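VAO-type flavoprotein oxidase VAO615 (Myceliophthora thermophila, PDB 6F72) is a secreted, bicovalently FAD-bound flavoprotein that probably acts as an oxidase, reacting rapidly with oxygen once reduced, although no substrate has yet been identified. Local coordinates at residues 302-308 against 349-355. Sequence-based numbering, arbitrary orientation.
Sequences VGGTLLG and LTAYGTM
Strands 302-308 and 349-355, both extended with beta phi/psi values throughout, run antiparallel, their axes 4.6 Å apart at closest approach and 167° between directions. Gly303 faces Met355, Thr305 faces Gly353 and Leu307 faces Ala351 as hydrogen-bonded pairs; the non-hydrogen-bonded pairs Gly304–Thr354, Leu306–Tyr352 and, last, Gly308–Thr350 alternate with them. Gly303 N–Met355 O is 2.9 Å and Met355 N–Gly303 O 2.7 Å. Gly353 N–Thr305 O is 2.8 Å, whereas the return bond Thr305 N–Gly353 O is weak at 3.4 Å. Leu307 N–Ala351 O and Ala351 N–Leu307 O are both 2.8 Å.

On the face of Thr305, Leu307 and Met355, helix 360-376 packs against the sheet. Met355 (m, t, m) reaches across to 302-308, its CE 3.6 Å from Gly304 C and 4.0 Å from Thr305 CG2. An ideal CB on Gly353 would clash with Thr305 CG2 at 3.0 Å, and one on Gly303 would be tight against Met355 O at 3.2 Å, so glycine suits both positions. Small Ala351 sits beside Leu307, CB to CB 4.5 Å. Thr305 OG1 donates to Leu306 O at 2.8 Å.

On the other face, Leu306 CD1 meets the edge of the Tyr352 ring at CE1, 4.1 Å away; that ring also meets Tyr398, the planes at about 45°. Thr354 OG1 hydrogen-bonds His394 NE2.

Flanked by strands 382-388 and 339-344, this pair belongs to the large antiparallel sheet characteristic of the substrate domain of VAO-type flavoproteins.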
loop_
_atom_site.group_PDB
_atom_site.type_symbol
_atom_site.label_atom_id
_atom_site.label_comp_id
_atom_site.label_asym_id
_atom_site.label_seq_id
_atom_site.Cartn_x
_atom_site.Cartn_y
_atom_site.Cartn_z
ATOM N N VAL A 302 -5.449 -19.839 -15.328
ATOM C CA VAL A 302 -4.664 -18.598 -15.423
ATOM C C VAL A 302 -3.323 -18.897 -16.097
ATOM O O VAL A 302 -2.524 -19.693 -15.588
ATOM C CB VAL A 302 -4.442 -17.893 -14.050
ATOM C CG1 VAL A 302 -3.598 -16.628 -14.210
ATOM C CG2 VAL A 302 -5.766 -17.527 -13.402
ATOM N N GLY A 303 -3.104 -18.262 -17.249
ATOM C CA GLY A 303 -1.834 -18.352 -17.967
ATOM C C GLY A 303 -0.744 -17.514 -17.316
ATOM O O GLY A 303 -0.987 -16.397 -16.849
ATOM N N GLY A 304 0.466 -18.053 -17.291
ATOM C CA GLY A 304 1.579 -17.379 -16.633
ATOM C C GLY A 304 2.875 -17.551 -17.381
ATOM O O GLY A 304 3.013 -18.467 -18.199
ATOM N N THR A 305 3.817 -16.652 -17.116
ATOM C CA THR A 305 5.175 -16.803 -17.617
ATOM C C THR A 305 6.198 -16.028 -16.819
ATOM O O THR A 305 5.880 -15.006 -16.201
ATOM C CB THR A 305 5.313 -16.424 -19.114
ATOM O OG1 THR A 305 6.548 -16.949 -19.608
ATOM C CG2 THR A 305 5.266 -14.895 -19.336
ATOM N N LEU A 306 7.419 -16.552 -16.831
ATOM C CA LEU A 306 8.609 -15.749 -16.638
ATOM C C LEU A 306 9.042 -15.301 -18.030
ATOM O O LEU A 306 9.092 -16.106 -18.971
ATOM C CB LEU A 306 9.728 -16.551 -15.951
ATOM C CG LEU A 306 10.944 -15.792 -15.396
ATOM C CD1 LEU A 306 11.515 -16.521 -14.192
ATOM C CD2 LEU A 306 12.043 -15.584 -16.435
ATOM N N LEU A 307 9.336 -14.010 -18.151
ATOM C CA LEU A 307 9.959 -13.460 -19.344
ATOM C C LEU A 307 11.102 -12.534 -18.945
ATOM O O LEU A 307 10.873 -11.448 -18.404
ATOM C CB LEU A 307 8.923 -12.746 -20.226
ATOM C CG LEU A 307 9.366 -11.870 -21.412
ATOM C CD1 LEU A 307 10.203 -12.638 -22.430
ATOM C CD2 LEU A 307 8.142 -11.243 -22.066
ATOM N N GLY A 308 12.327 -12.979 -19.219
ATOM C CA GLY A 308 13.530 -12.236 -18.859
ATOM C C GLY A 308 14.498 -12.063 -20.007
ATOM O O GLY A 308 14.585 -12.919 -20.886
ATOM N N LEU A 349 16.064 -7.299 -17.278
ATOM C CA LEU A 349 14.636 -7.151 -16.963
ATOM C C LEU A 349 14.016 -8.532 -16.756
ATOM O O LEU A 349 14.168 -9.432 -17.591
ATOM C CB LEU A 349 13.883 -6.383 -18.077
ATOM C CG LEU A 349 12.407 -5.992 -17.822
ATOM C CD1 LEU A 349 12.106 -4.594 -18.341
ATOM C CD2 LEU A 349 11.406 -7.002 -18.379
ATOM N N THR A 350 13.308 -8.683 -15.643
ATOM C CA THR A 350 12.653 -9.942 -15.313
ATOM C C THR A 350 11.187 -9.661 -15.100
ATOM O O THR A 350 10.828 -8.875 -14.222
ATOM C CB THR A 350 13.261 -10.585 -14.047
ATOM O OG1 THR A 350 14.671 -10.744 -14.232
ATOM C CG2 THR A 350 12.631 -11.955 -13.778
ATOM N N ALA A 351 10.349 -10.312 -15.899
ATOM C CA ALA A 351 8.913 -10.088 -15.867
ATOM C C ALA A 351 8.168 -11.354 -15.561
ATOM O O ALA A 351 8.561 -12.436 -15.999
ATOM C CB ALA A 351 8.440 -9.517 -17.190
ATOM N N TYR A 352 7.086 -11.193 -14.804
ATOM C CA TYR A 352 6.110 -12.249 -14.570
ATOM C C TYR A 352 4.789 -11.867 -15.205
ATOM O O TYR A 352 4.236 -10.799 -14.916
ATOM C CB TYR A 352 5.899 -12.481 -13.077
ATOM C CG TYR A 352 7.146 -12.782 -12.271
ATOM C CD1 TYR A 352 8.124 -13.682 -12.737
ATOM C CD2 TYR A 352 7.327 -12.202 -11.005
ATOM C CE1 TYR A 352 9.258 -13.966 -11.976
ATOM C CE2 TYR A 352 8.451 -12.493 -10.227
ATOM C CZ TYR A 352 9.409 -13.371 -10.721
ATOM O OH TYR A 352 10.518 -13.661 -9.953
ATOM N N GLY A 353 4.306 -12.739 -16.082
ATOM C CA GLY A 353 3.060 -12.512 -16.808
ATOM C C GLY A 353 1.839 -13.133 -16.161
ATOM O O GLY A 353 1.913 -14.237 -15.622
ATOM N N THR A 354 0.718 -12.416 -16.244
ATOM C CA THR A 354 -0.579 -12.866 -15.730
ATOM C C THR A 354 -1.614 -12.766 -16.859
ATOM O O THR A 354 -1.935 -11.675 -17.342
ATOM C CB THR A 354 -1.007 -12.036 -14.506
ATOM O OG1 THR A 354 -0.045 -12.219 -13.459
ATOM C CG2 THR A 354 -2.392 -12.448 -14.008
ATOM N N MET A 355 -2.113 -13.925 -17.274
ATOM C CA MET A 355 -2.959 -14.032 -18.457
ATOM C C MET A 355 -4.249 -14.819 -18.152
ATOM O O MET A 355 -4.366 -15.991 -18.531
ATOM C CB MET A 355 -2.151 -14.649 -19.615
ATOM C CG MET A 355 -1.009 -13.764 -20.110
ATOM S SD MET A 355 0.270 -14.606 -21.065
ATOM C CE MET A 355 1.259 -15.317 -19.744
#